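LPXTG-motif cell wall anchor domain protein (Mobiluncus mulieris, PDB 5U6F) probably serves as a cell-wall-attached surface adhesin, this piece joining a T-Q ester bond domain to a DUF5979 domain of unknown function. Local coordinates at residues T32-N37 against V92-T97; G48-Q53 against A62-A67; A67-V72 against G130-V135; V113-I118 against G221-D226; E191-F196 against E208-E213. One frame throughout, in Å; residues are numbered along the deposited sequence.

Contact 1: T32-N37 against V92-T97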
# COMPACT_ATOMS: atom_id res chain seq x y z
N THR A 32 -11.37 5.81 17.12
CA THR A 32 -11.92 6.69 18.14
C THR A 32 -13.43 6.52 18.11
O THR A 32 -14.07 6.86 17.12
CB THR A 32 -11.52 8.16 17.90
OG1 THR A 32 -10.09 8.24 17.91
CG2 THR A 32 -12.09 9.07 18.98
N VAL A 33 -13.99 6.03 19.21
CA VAL A 33 -15.40 5.69 19.29
C VAL A 33 -16.12 6.71 20.16
O VAL A 33 -15.80 6.84 21.34
CB VAL A 33 -15.59 4.29 19.89
CG1 VAL A 33 -17.08 3.91 19.89
CG2 VAL A 33 -14.76 3.28 19.12
N ARG A 34 -17.11 7.39 19.57
CA ARG A 34 -17.95 8.33 20.31
C ARG A 34 -19.30 7.68 20.56
O ARG A 34 -19.84 7.00 19.68
CB ARG A 34 -18.06 9.65 19.58
CG ARG A 34 -16.78 10.46 19.74
CD ARG A 34 -16.71 11.63 18.78
NE ARG A 34 -17.49 12.81 19.16
CZ ARG A 34 -17.07 13.80 19.96
NH1 ARG A 34 -15.93 13.73 20.63
NH2 ARG A 34 -17.86 14.85 20.15
N LEU A 35 -19.77 7.81 21.80
CA LEU A 35 -20.98 7.18 22.30
C LEU A 35 -21.97 8.28 22.60
O LEU A 35 -21.64 9.23 23.32
CB LEU A 35 -20.68 6.40 23.57
CG LEU A 35 -19.57 5.36 23.42
CD1 LEU A 35 -19.23 4.79 24.78
CD2 LEU A 35 -19.98 4.24 22.46
N TYR A 36 -23.17 8.16 22.03
CA TYR A 36 -24.19 9.19 22.08
C TYR A 36 -25.36 8.74 22.94
O TYR A 36 -25.91 7.66 22.73
CB TYR A 36 -24.67 9.53 20.67
CG TYR A 36 -23.53 9.91 19.74
CD1 TYR A 36 -22.80 11.06 19.95
CD2 TYR A 36 -23.17 9.10 18.65
CE1 TYR A 36 -21.77 11.41 19.11
CE2 TYR A 36 -22.13 9.45 17.81
CZ TYR A 36 -21.42 10.62 18.04
OH TYR A 36 -20.39 10.98 17.20
N ASN A 37 -25.73 9.55 23.92
CA ASN A 37 -26.84 9.22 24.83
C ASN A 37 -26.73 7.86 25.49
O ASN A 37 -27.71 7.14 25.67
CB ASN A 37 -28.18 9.41 24.14
CG ASN A 37 -28.48 10.86 23.88
OD1 ASN A 37 -27.99 11.74 24.58
ND2 ASN A 37 -29.32 11.12 22.88
N VAL A 92 -27.79 16.14 23.06
CA VAL A 92 -27.08 14.86 23.00
C VAL A 92 -25.90 14.82 23.99
O VAL A 92 -25.12 15.78 24.07
CB VAL A 92 -26.59 14.51 21.57
CG1 VAL A 92 -25.56 15.50 21.05
CG2 VAL A 92 -26.06 13.09 21.53
N LYS A 93 -25.81 13.74 24.74
CA LYS A 93 -24.70 13.50 25.65
C LYS A 93 -23.66 12.69 24.88
O LYS A 93 -24.00 11.71 24.21
CB LYS A 93 -25.16 12.73 26.89
CG LYS A 93 -26.14 13.51 27.75
CD LYS A 93 -26.34 12.89 29.12
CE LYS A 93 -27.19 13.79 30.01
NZ LYS A 93 -27.30 13.25 31.40
N VAL A 94 -22.40 13.11 25.00
CA VAL A 94 -21.32 12.52 24.22
C VAL A 94 -20.18 12.07 25.11
O VAL A 94 -19.75 12.80 26.00
CB VAL A 94 -20.78 13.51 23.17
CG1 VAL A 94 -19.78 12.82 22.24
CG2 VAL A 94 -21.93 14.13 22.38
N TYR A 95 -19.73 10.85 24.87
CA TYR A 95 -18.59 10.27 25.57
C TYR A 95 -17.69 9.67 24.52
O TYR A 95 -18.16 9.26 23.45
CB TYR A 95 -19.03 9.20 26.58
CG TYR A 95 -19.99 9.75 27.61
CD1 TYR A 95 -21.36 9.80 27.36
CD2 TYR A 95 -19.52 10.29 28.81
CE1 TYR A 95 -22.24 10.31 28.27
CE2 TYR A 95 -20.40 10.81 29.75
CZ TYR A 95 -21.77 10.83 29.47
OH TYR A 95 -22.67 11.35 30.38
N GLU A 96 -16.40 9.61 24.80
CA GLU A 96 -15.44 9.13 23.82
C GLU A 96 -14.50 8.11 24.45
O GLU A 96 -14.07 8.29 25.60
CB GLU A 96 -14.64 10.28 23.25
CG GLU A 96 -13.76 9.92 22.08
CD GLU A 96 -13.03 11.13 21.55
OE1 GLU A 96 -13.68 11.97 20.90
OE2 GLU A 96 -11.81 11.23 21.77
N THR A 97 -14.23 7.05 23.70
CA THR A 97 -13.29 6.01 24.07
C THR A 97 -12.55 5.59 22.81
O THR A 97 -12.74 6.17 21.73
CB THR A 97 -14.00 4.80 24.78
OG1 THR A 97 -13.01 3.95 25.38
CG2 THR A 97 -14.86 3.98 23.84
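The Val-94 CG1 methyl lies over one face of the Arg-34 guanidinium, offset toward the rim and 3.5 Å from NH2, while Glu-96 OE1 and Tyr-36 OH meet the group at its edge, in plane. Tyr-36 OH hydrogen-bonds Glu-84 OE2, which also makes a salt bridge with Arg-34 NE, and NH2 bonds Pro-79 O. Arg-34 NH1 forms a salt bridge with Glu-96 OE1 at 2.9 Å; with the planes 59° apart, the bond runs through this single pair. The arginine chain bends at chi3 (79°) on its way to Glu-96 and Val-94. Over the rim of one face of the Tyr-36 ring lies Arg-34 C; Val-94 CG1 approaches obliquely, and Tyr-88 stacks on the ring. Leu-35 O sits at the Tyr-95 edge. The backbones are antiparallel strands of the T-Q domain, bonded at Val-33/Thr-97 and Leu-35/Tyr-95. Where the strand ends, Asn-37 N bonds Lys-93 O at 2.8 Å and Asn-37 OD1 takes Lys-93 N at 3.0 Å from above its carbonyl plane, prolonging the pairing. A methionine in place of Arg-34 would probably leave both Glu-96 and Glu-84 without their cationic mate. Between two carboxylates and Pro-79 O, the arginine probably keeps its charge and offsets theirs.

Contact 2: G48-Q53 against A62-A67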
# COMPACT_ATOMS: atom_id res chain seq x y z
N GLY A 48 -15.45 -3.40 17.06
CA GLY A 48 -15.01 -2.76 15.82
C GLY A 48 -14.49 -3.81 14.86
O GLY A 48 -13.90 -4.80 15.29
N GLN A 49 -14.70 -3.58 13.56
CA GLN A 49 -14.12 -4.43 12.52
C GLN A 49 -13.56 -3.56 11.41
O GLN A 49 -14.15 -2.53 11.06
CB GLN A 49 -15.12 -5.41 11.94
CG GLN A 49 -15.88 -6.25 12.96
CD GLN A 49 -17.11 -5.55 13.51
OE1 GLN A 49 -17.85 -4.88 12.78
NE2 GLN A 49 -17.34 -5.71 14.81
N LEU A 50 -12.45 -4.01 10.83
CA LEU A 50 -11.83 -3.34 9.71
C LEU A 50 -12.04 -4.18 8.46
O LEU A 50 -11.72 -5.37 8.47
CB LEU A 50 -10.34 -3.14 9.99
CG LEU A 50 -9.50 -2.43 8.93
CD1 LEU A 50 -9.82 -0.95 8.88
CD2 LEU A 50 -8.02 -2.65 9.23
N TYR A 51 -12.56 -3.57 7.39
CA TYR A 51 -12.81 -4.25 6.11
C TYR A 51 -12.20 -3.47 4.96
O TYR A 51 -12.05 -2.26 5.04
CB TYR A 51 -14.30 -4.29 5.79
CG TYR A 51 -15.16 -5.10 6.71
CD1 TYR A 51 -15.35 -6.46 6.48
CD2 TYR A 51 -15.85 -4.50 7.75
CE1 TYR A 51 -16.17 -7.21 7.31
CE2 TYR A 51 -16.66 -5.24 8.59
CZ TYR A 51 -16.83 -6.60 8.36
OH TYR A 51 -17.65 -7.36 9.16
N GLU A 52 -11.88 -4.19 3.89
CA GLU A 52 -11.69 -3.57 2.59
C GLU A 52 -13.08 -3.14 2.13
O GLU A 52 -14.06 -3.86 2.32
CB GLU A 52 -11.02 -4.57 1.63
CG GLU A 52 -10.68 -4.04 0.24
CD GLU A 52 -11.85 -4.05 -0.71
OE1 GLU A 52 -12.61 -5.06 -0.76
OE2 GLU A 52 -12.05 -3.05 -1.43
N GLN A 53 -13.17 -1.96 1.51
CA GLN A 53 -14.45 -1.28 1.29
C GLN A 53 -15.48 -2.10 0.49
O GLN A 53 -16.67 -2.08 0.82
CB GLN A 53 -14.22 0.08 0.63
CG GLN A 53 -15.48 0.92 0.46
CD GLN A 53 -15.19 2.28 -0.16
OE1 GLN A 53 -14.30 2.41 -0.99
NE2 GLN A 53 -15.96 3.29 0.23
N ALA A 62 -13.54 -9.73 7.37
CA ALA A 62 -12.85 -8.72 8.22
C ALA A 62 -11.33 -8.94 8.29
O ALA A 62 -10.86 -10.07 8.45
CB ALA A 62 -13.42 -8.72 9.63
N LEU A 63 -10.57 -7.85 8.16
CA LEU A 63 -9.10 -7.87 8.26
C LEU A 63 -8.58 -7.70 9.69
O LEU A 63 -7.43 -8.03 9.99
CB LEU A 63 -8.49 -6.76 7.40
CG LEU A 63 -8.68 -6.87 5.88
CD1 LEU A 63 -8.58 -5.49 5.23
CD2 LEU A 63 -7.66 -7.83 5.29
N ALA A 64 -9.41 -7.10 10.55
CA ALA A 64 -9.10 -6.96 11.96
C ALA A 64 -10.42 -6.82 12.70
O ALA A 64 -11.39 -6.33 12.14
CB ALA A 64 -8.22 -5.74 12.21
N LYS A 65 -10.44 -7.30 13.94
CA LYS A 65 -11.58 -7.14 14.83
C LYS A 65 -11.08 -6.78 16.23
O LYS A 65 -9.99 -7.18 16.64
CB LYS A 65 -12.38 -8.44 14.93
CG LYS A 65 -13.04 -8.90 13.64
CD LYS A 65 -13.92 -10.11 13.91
CE LYS A 65 -14.75 -10.50 12.70
NZ LYS A 65 -15.74 -11.54 13.08
N ALA A 66 -11.90 -6.03 16.95
CA ALA A 66 -11.62 -5.74 18.35
C ALA A 66 -12.93 -5.62 19.08
O ALA A 66 -13.92 -5.14 18.52
CB ALA A 66 -10.82 -4.46 18.49
N ALA A 67 -12.94 -6.04 20.34
CA ALA A 67 -14.10 -5.90 21.19
C ALA A 67 -13.66 -5.65 22.61
O ALA A 67 -12.61 -6.13 23.03
CB ALA A 67 -14.98 -7.14 21.12
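Leu-50 is faced by both Leu-63 and Ala-64, a classic beta bulge in the hairpin of strands 43-52 and 64-71. Leu-50 N gives its hydrogen to Ala-64 O at 2.9 Å, and Leu-50 O receives Leu-63 N at 2.8 Å. Beyond the bulge the pairing is regular, Gly-48 and Ala-66 exchanging two backbone bonds. Small alanines suit this strand: Ala-64 CB meets Leu-50 CB at 4.0 Å, and Leu-50 and Ala-66, on the same face as Ala-64, touch strand 94-104. On the other face the Gln-49 and Lys-65 side chains touch through their CG atoms, 3.9 Å apart; their polar ends go to Gln-125 and Glu-59. The Tyr-51 ring reaches back to Ala-62, CE1 lying 3.6 Å from Ala-62 N, because CG stands beside the Tyr-51 backbone N (chi1 -65°). CE1 also packs 3.9 Å from Ala-62 CB, a small methyl fitting beside the ring. In the next shell Tyr-123 meets that ring edge-to-face and Ala-56 also touches it. A serine in place of Tyr-51 would probably open a gap beside Ala-62 and leave Tyr-123 without its aromatic partner. Leu-63 points at the first strand, its CD1 methyl stopping 3.8 Å from Glu-52 N.

Contact 3: A67-V72 against G130-V135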
# COMPACT_ATOMS: atom_id res chain seq x y z
N ALA A 67 -12.94 -6.04 20.34
CA ALA A 67 -14.10 -5.90 21.19
C ALA A 67 -13.66 -5.65 22.61
O ALA A 67 -12.61 -6.13 23.03
CB ALA A 67 -14.98 -7.14 21.12
N THR A 68 -14.48 -4.91 23.34
CA THR A 68 -14.20 -4.61 24.74
C THR A 68 -15.47 -4.16 25.43
O THR A 68 -16.47 -3.92 24.76
CB THR A 68 -13.11 -3.52 24.87
OG1 THR A 68 -12.71 -3.38 26.24
CG2 THR A 68 -13.60 -2.18 24.37
N THR A 69 -15.41 -4.06 26.75
CA THR A 69 -16.49 -3.45 27.51
C THR A 69 -16.03 -2.10 27.98
O THR A 69 -14.82 -1.86 28.15
CB THR A 69 -16.96 -4.30 28.70
OG1 THR A 69 -15.87 -4.51 29.60
CG2 THR A 69 -17.50 -5.66 28.21
N VAL A 70 -16.98 -1.20 28.18
CA VAL A 70 -16.67 0.11 28.73
C VAL A 70 -17.77 0.56 29.68
O VAL A 70 -18.96 0.61 29.32
CB VAL A 70 -16.41 1.16 27.62
CG1 VAL A 70 -17.57 1.24 26.65
CG2 VAL A 70 -16.10 2.52 28.23
N LYS A 71 -17.35 0.86 30.91
CA LYS A 71 -18.22 1.45 31.90
C LYS A 71 -18.14 2.97 31.70
O LYS A 71 -17.09 3.58 31.88
CB LYS A 71 -17.82 1.04 33.32
CG LYS A 71 -18.79 1.53 34.37
CD LYS A 71 -18.56 0.83 35.70
CE LYS A 71 -19.59 1.26 36.72
NZ LYS A 71 -19.35 0.59 38.03
N VAL A 72 -19.24 3.58 31.29
CA VAL A 72 -19.23 4.98 30.92
C VAL A 72 -19.04 5.83 32.18
O VAL A 72 -19.76 5.66 33.17
CB VAL A 72 -20.51 5.36 30.13
CG1 VAL A 72 -20.59 6.86 29.88
CG2 VAL A 72 -20.53 4.60 28.80
N GLY A 130 -26.11 -6.32 29.82
CA GLY A 130 -27.06 -7.43 29.94
C GLY A 130 -27.45 -8.13 28.65
O GLY A 130 -27.96 -9.25 28.70
N THR A 131 -27.21 -7.48 27.50
CA THR A 131 -27.56 -8.05 26.20
C THR A 131 -26.47 -8.94 25.62
O THR A 131 -26.70 -9.59 24.59
CB THR A 131 -27.94 -6.97 25.17
OG1 THR A 131 -26.79 -6.20 24.80
CG2 THR A 131 -29.03 -6.07 25.72
N TYR A 132 -25.33 -9.03 26.29
CA TYR A 132 -24.20 -9.85 25.86
C TYR A 132 -23.76 -10.72 27.04
O TYR A 132 -23.86 -10.30 28.19
CB TYR A 132 -23.05 -8.97 25.34
CG TYR A 132 -22.56 -7.93 26.33
CD1 TYR A 132 -21.54 -8.23 27.23
CD2 TYR A 132 -23.15 -6.67 26.39
CE1 TYR A 132 -21.09 -7.29 28.14
CE2 TYR A 132 -22.71 -5.72 27.31
CZ TYR A 132 -21.68 -6.04 28.18
OH TYR A 132 -21.24 -5.11 29.09
N GLU A 133 -23.30 -11.94 26.75
CA GLU A 133 -22.80 -12.86 27.81
C GLU A 133 -21.32 -13.20 27.70
O GLU A 133 -20.77 -13.87 28.60
CB GLU A 133 -23.64 -14.14 27.85
CG GLU A 133 -23.60 -15.03 26.62
CD GLU A 133 -24.84 -15.92 26.47
OE1 GLU A 133 -25.69 -15.97 27.40
OE2 GLU A 133 -24.97 -16.57 25.41
N LYS A 134 -20.66 -12.76 26.63
CA LYS A 134 -19.23 -12.91 26.51
C LYS A 134 -18.72 -11.78 25.63
O LYS A 134 -19.34 -11.44 24.63
CB LYS A 134 -18.85 -14.27 25.91
CG LYS A 134 -17.35 -14.59 25.93
CD LYS A 134 -16.98 -15.66 24.90
CE LYS A 134 -15.47 -15.88 24.80
NZ LYS A 134 -15.05 -17.25 25.20
N VAL A 135 -17.62 -11.18 26.05
CA VAL A 135 -16.83 -10.28 25.24
C VAL A 135 -15.40 -10.76 25.35
O VAL A 135 -14.88 -10.88 26.46
CB VAL A 135 -16.92 -8.83 25.72
CG1 VAL A 135 -16.14 -7.91 24.77
CG2 VAL A 135 -18.38 -8.40 25.83
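Thr-68 and Val-135 hold the nearest CA pair, 6.3 Å apart, and no backbone hydrogen bond joins the two segments; the second segment turns a corner at Glu-133, and the contact is made through side chains. Val-135 does most of the touching, CG1 serving Ala-67 and Thr-68, CG2 serving Thr-69. Its CG1 lies anti to the backbone N (chi1 -177°), which brings that branch 3.9 Å from Ala-67 CB and 3.7 Å from Thr-68 N. The other branch, CG2, meets the Thr-69 CG2 methyl at 3.7 Å. A beta-branched valine suits this place, as its two methyls spread over three successive residues. Thr-69 uses only its methyl here: CG2 also comes obliquely to the Tyr-132 ring, 3.9 Å from CE1 and the same distance from OH. Tyr-132 itself is positioned by a hydrogen bond from its hydroxyl to Thr-43 O, so a polar end fixes a ring whose flank is apolar. This is a surface contact of the T-Q domain. The small sheet of strands 132-135 and 140-142, with Glu-133 and Lys-134 forming a classic bulge opposite Thr-141, lies against strand 64-71, while Tyr-132 also packs on Ala-45 of strand 43-52, the hairpin partner of that strand.

Contact 4: V113-I118 against G221-D226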
# COMPACT_ATOMS: atom_id res chain seq x y z
N VAL A 113 2.99 -7.74 -4.94
CA VAL A 113 3.21 -6.30 -5.07
C VAL A 113 1.87 -5.57 -4.96
O VAL A 113 0.82 -6.13 -5.30
CB VAL A 113 3.91 -5.91 -6.41
CG1 VAL A 113 5.23 -6.65 -6.57
CG2 VAL A 113 2.99 -6.12 -7.61
N VAL A 114 1.92 -4.34 -4.46
CA VAL A 114 0.72 -3.51 -4.33
C VAL A 114 0.72 -2.50 -5.47
O VAL A 114 1.61 -1.65 -5.57
CB VAL A 114 0.68 -2.78 -2.97
CG1 VAL A 114 -0.68 -2.13 -2.77
CG2 VAL A 114 1.00 -3.75 -1.84
N LYS A 115 -0.30 -2.57 -6.32
CA LYS A 115 -0.39 -1.75 -7.54
C LYS A 115 -1.18 -0.46 -7.37
O LYS A 115 -1.00 0.49 -8.15
CB LYS A 115 -0.99 -2.57 -8.68
CG LYS A 115 -0.11 -3.73 -9.10
CD LYS A 115 -0.84 -4.71 -10.01
CE LYS A 115 0.03 -5.94 -10.22
NZ LYS A 115 -0.66 -7.00 -11.00
N ASP A 116 -2.06 -0.42 -6.38
CA ASP A 116 -2.88 0.76 -6.15
C ASP A 116 -3.33 0.80 -4.69
O ASP A 116 -3.14 -0.16 -3.94
CB ASP A 116 -4.11 0.75 -7.08
CG ASP A 116 -4.65 2.16 -7.38
OD1 ASP A 116 -4.21 3.16 -6.76
OD2 ASP A 116 -5.54 2.25 -8.25
N ASP A 117 -3.89 1.95 -4.32
CA ASP A 117 -4.51 2.17 -3.01
C ASP A 117 -5.53 1.10 -2.69
O ASP A 117 -6.27 0.65 -3.56
CB ASP A 117 -5.22 3.53 -2.98
CG ASP A 117 -4.26 4.70 -3.04
OD1 ASP A 117 -3.04 4.53 -2.91
OD2 ASP A 117 -4.76 5.82 -3.22
N ILE A 118 -5.54 0.67 -1.42
CA ILE A 118 -6.59 -0.20 -0.90
C ILE A 118 -7.48 0.65 0.01
O ILE A 118 -6.98 1.31 0.92
CB ILE A 118 -6.04 -1.41 -0.12
CG1 ILE A 118 -5.13 -2.26 -1.03
CG2 ILE A 118 -7.18 -2.26 0.42
CD1 ILE A 118 -4.23 -3.21 -0.28
N GLY A 221 7.01 4.60 -11.36
CA GLY A 221 5.75 3.97 -10.94
C GLY A 221 5.77 2.46 -10.94
O GLY A 221 4.77 1.81 -11.25
N ILE A 222 6.92 1.88 -10.58
CA ILE A 222 7.08 0.43 -10.57
C ILE A 222 6.63 -0.10 -9.19
O ILE A 222 7.10 0.40 -8.17
CB ILE A 222 8.54 0.02 -10.84
CG1 ILE A 222 9.03 0.66 -12.15
CG2 ILE A 222 8.66 -1.50 -10.86
CD1 ILE A 222 10.49 0.42 -12.48
N PRO A 223 5.69 -1.07 -9.15
CA PRO A 223 5.33 -1.59 -7.84
C PRO A 223 6.54 -2.13 -7.09
O PRO A 223 7.42 -2.76 -7.69
CB PRO A 223 4.35 -2.72 -8.16
CG PRO A 223 3.71 -2.29 -9.43
CD PRO A 223 4.81 -1.60 -10.20
N LEU A 224 6.62 -1.84 -5.81
CA LEU A 224 7.76 -2.29 -5.02
C LEU A 224 7.70 -3.81 -4.89
O LEU A 224 6.66 -4.38 -4.59
CB LEU A 224 7.80 -1.57 -3.67
CG LEU A 224 8.02 -0.06 -3.73
CD1 LEU A 224 7.84 0.53 -2.34
CD2 LEU A 224 9.40 0.28 -4.28
N GLY A 225 8.83 -4.47 -5.16
CA GLY A 225 8.89 -5.92 -5.24
C GLY A 225 8.75 -6.49 -6.64
O GLY A 225 8.88 -7.70 -6.83
N ASP A 226 8.50 -5.63 -7.64
CA ASP A 226 8.34 -6.11 -9.01
C ASP A 226 9.72 -6.39 -9.57
O ASP A 226 10.73 -5.92 -9.03
CB ASP A 226 7.63 -5.05 -9.87
CG ASP A 226 6.88 -5.63 -11.04
OD1 ASP A 226 7.05 -6.83 -11.38
OD2 ASP A 226 6.07 -4.88 -11.63
O HOH W 1 4.35 -3.30 -3.58
O HOH W 2 4.11 -0.67 -4.75
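Val-113 meets the Pro-223 ring obliquely at its CB corner, its own CB and CG2 each 3.7 Å from Pro-223 CB. The other methyl, CG1, comes down on the turn that follows: anti to the carbonyl carbon (chi1 -56°), it stands 3.3 Å from Leu-224 O and 3.5 Å from Gly-225 C. Lys-115 passes the ring obliquely, CG against CG, while its ammonium goes to Gln-202 O. Residues 223-226 form a type II beta turn. Pro-223 opens it, its carbonyl accepting Asp-226 N and its ring offering Val-113 a flat apolar surface; Leu-224 and Gly-225 take the corners, and glycine suits the second, where a phi of 96° would press a side chain against the preceding carbonyl and Val-113 CG1. Gly-225 and Asp-226 also make a G1 bulge opposite Ile-269. The segments lie in different domains, T-Q ester bond and DUF5979, and no direct hydrogen bond joins residues 113-118 to 221-226. Two waters do: one accepts from Val-114 N (2.8 Å) and donates to Leu-224 O (2.7 Å), the other donates to Val-114 O and accepts from Leu-224 N. Asp-226 is held by Gln-202 N and Lys-203 N and touches Cys-200, disulfide-bonded to Cys-228.

Contact 5: E191-F196 against E208-E213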
# COMPACT_ATOMS: atom_id res chain seq x y z
N GLU A 191 25.63 9.73 -32.80
CA GLU A 191 24.32 9.53 -33.41
C GLU A 191 23.84 8.09 -33.32
O GLU A 191 22.70 7.79 -33.67
CB GLU A 191 24.36 10.02 -34.85
CG GLU A 191 24.62 11.52 -34.93
CD GLU A 191 24.64 12.03 -36.35
OE1 GLU A 191 23.71 11.68 -37.12
OE2 GLU A 191 25.57 12.78 -36.69
N ALA A 192 24.68 7.18 -32.80
CA ALA A 192 24.24 5.80 -32.63
C ALA A 192 23.09 5.79 -31.62
O ALA A 192 23.10 6.53 -30.64
CB ALA A 192 25.37 4.91 -32.16
N SER A 193 22.09 4.97 -31.91
CA SER A 193 20.86 4.96 -31.14
C SER A 193 20.58 3.52 -30.72
O SER A 193 20.41 2.65 -31.58
CB SER A 193 19.74 5.51 -32.01
OG SER A 193 18.50 5.46 -31.33
N TYR A 194 20.59 3.26 -29.42
CA TYR A 194 20.50 1.91 -28.88
C TYR A 194 19.10 1.65 -28.35
O TYR A 194 18.61 2.39 -27.51
CB TYR A 194 21.58 1.71 -27.82
CG TYR A 194 22.96 2.00 -28.36
CD1 TYR A 194 23.63 1.07 -29.14
CD2 TYR A 194 23.60 3.20 -28.10
CE1 TYR A 194 24.89 1.33 -29.65
CE2 TYR A 194 24.86 3.48 -28.61
CZ TYR A 194 25.50 2.54 -29.39
OH TYR A 194 26.76 2.78 -29.89
N LYS A 195 18.44 0.61 -28.86
CA LYS A 195 17.01 0.37 -28.58
C LYS A 195 16.84 -0.58 -27.41
O LYS A 195 17.45 -1.66 -27.40
CB LYS A 195 16.29 -0.23 -29.79
CG LYS A 195 16.19 0.68 -31.00
CD LYS A 195 15.48 -0.03 -32.14
CE LYS A 195 15.34 0.86 -33.37
NZ LYS A 195 14.75 0.09 -34.50
N PHE A 196 15.99 -0.20 -26.46
CA PHE A 196 15.69 -1.01 -25.28
C PHE A 196 14.21 -1.24 -25.08
O PHE A 196 13.38 -0.42 -25.50
CB PHE A 196 16.27 -0.35 -24.05
CG PHE A 196 17.76 -0.45 -23.98
CD1 PHE A 196 18.36 -1.54 -23.36
CD2 PHE A 196 18.56 0.54 -24.55
CE1 PHE A 196 19.73 -1.63 -23.30
CE2 PHE A 196 19.94 0.44 -24.49
CZ PHE A 196 20.52 -0.66 -23.87
N GLU A 208 9.35 1.13 -24.23
CA GLU A 208 10.18 0.99 -25.42
C GLU A 208 10.86 2.33 -25.60
O GLU A 208 10.17 3.36 -25.70
CB GLU A 208 9.32 0.72 -26.65
CG GLU A 208 8.39 -0.47 -26.57
CD GLU A 208 9.07 -1.80 -26.82
OE1 GLU A 208 10.31 -1.83 -26.94
OE2 GLU A 208 8.34 -2.81 -26.90
N PHE A 209 12.19 2.35 -25.63
CA PHE A 209 12.89 3.61 -25.85
C PHE A 209 14.27 3.44 -26.45
O PHE A 209 14.82 2.34 -26.47
CB PHE A 209 12.95 4.41 -24.55
CG PHE A 209 13.61 3.67 -23.41
CD1 PHE A 209 14.98 3.73 -23.22
CD2 PHE A 209 12.85 2.88 -22.56
CE1 PHE A 209 15.59 3.02 -22.19
CE2 PHE A 209 13.44 2.17 -21.53
CZ PHE A 209 14.81 2.24 -21.35
N THR A 210 14.81 4.55 -26.93
CA THR A 210 16.14 4.58 -27.48
C THR A 210 17.03 5.35 -26.53
O THR A 210 16.56 6.25 -25.84
CB THR A 210 16.18 5.28 -28.85
OG1 THR A 210 15.70 6.62 -28.73
CG2 THR A 210 15.32 4.52 -29.85
N LEU A 211 18.29 4.97 -26.45
CA LEU A 211 19.30 5.71 -25.71
C LEU A 211 20.48 5.92 -26.64
O LEU A 211 20.98 4.96 -27.22
CB LEU A 211 19.78 4.95 -24.48
CG LEU A 211 18.79 4.67 -23.34
CD1 LEU A 211 19.46 3.86 -22.24
CD2 LEU A 211 18.26 5.98 -22.78
N LYS A 212 20.90 7.17 -26.81
CA LYS A 212 22.22 7.45 -27.37
C LYS A 212 23.25 7.18 -26.28
O LYS A 212 22.90 7.08 -25.10
CB LYS A 212 22.32 8.89 -27.88
CG LYS A 212 21.37 9.18 -29.04
CD LYS A 212 21.28 10.67 -29.36
CE LYS A 212 19.95 11.03 -30.02
NZ LYS A 212 19.93 10.76 -31.48
N GLU A 213 24.51 7.06 -26.66
CA GLU A 213 25.60 6.85 -25.70
C GLU A 213 25.61 7.94 -24.64
O GLU A 213 25.56 9.11 -24.99
CB GLU A 213 26.95 6.85 -26.40
CG GLU A 213 28.12 6.50 -25.49
CD GLU A 213 29.46 6.54 -26.20
OE1 GLU A 213 29.47 6.61 -27.44
OE2 GLU A 213 30.49 6.46 -25.49
O HOH W 3 25.24 7.70 -29.35
O HOH W 4 27.77 5.28 -29.50
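Backbone hydrogen bonds pair Tyr-194 with Leu-211 and Phe-196 with Phe-209, two in each pair, in the antiparallel hairpin of strands 194-200 and 205-211. Phe-196 N reaches Phe-209 O at 2.8 Å, while Tyr-194 N comes to Leu-211 O from above the carbonyl plane. The apolar contacts include a CH-pi interaction: Phe-196 CB sits over one face of the Phe-209 ring, 4.2 Å from its centroid. Phe-209 CG lies between its own backbone N and carbonyl carbon (chi1 57°), which turns the ring toward that CB. The Phe-196 and Leu-211 side chains cross at about a right angle, Leu-211 CD1 coming obliquely to the ring, 4.1 Å from Phe-196 CE2. Leu-211 O lies at the edge of the Tyr-194 ring, 3.3 Å from CD2, and Lys-175 makes a cation-pi contact with that ring. Beside Lys-195 and Thr-210, Ser-193 OG comes 3.4 Å from Thr-210 CB. One water links Ala-192 O to Glu-213 N, another Tyr-194 OH to Glu-213 OE1, which also pairs with Arg-189. Rings and leucine suit the face where Tyr-194 and Phe-196 are buried against strands 150-178 and 227-232, Lys-195 and Thr-210 the other; strand 205-211 edges a five-stranded sheet of the DUF5979 domain.

Contacts 1, 2 and 3 all belong to the T-Q ester bond domain. Contact 1 touches contact 3 where Val-72 packs on Tyr-95 and Leu-35, the CG of Tyr-95 lying 3.7 Å from Val-72 CG1. Contacts 2 and 3 share Ala-67 and strand 64-71, though their centres are about 18 Å apart. Contact 4 lies near the middle of the chain, at the junction between the two domains, and touches contact 2 through Glu-52 and Ile-118. Contact 5 lies in the DUF5979 domain, its centre about 28 Å from that of contact 4 and about 64 Å from that of contact 1, which reflects the elongated shape of the chain.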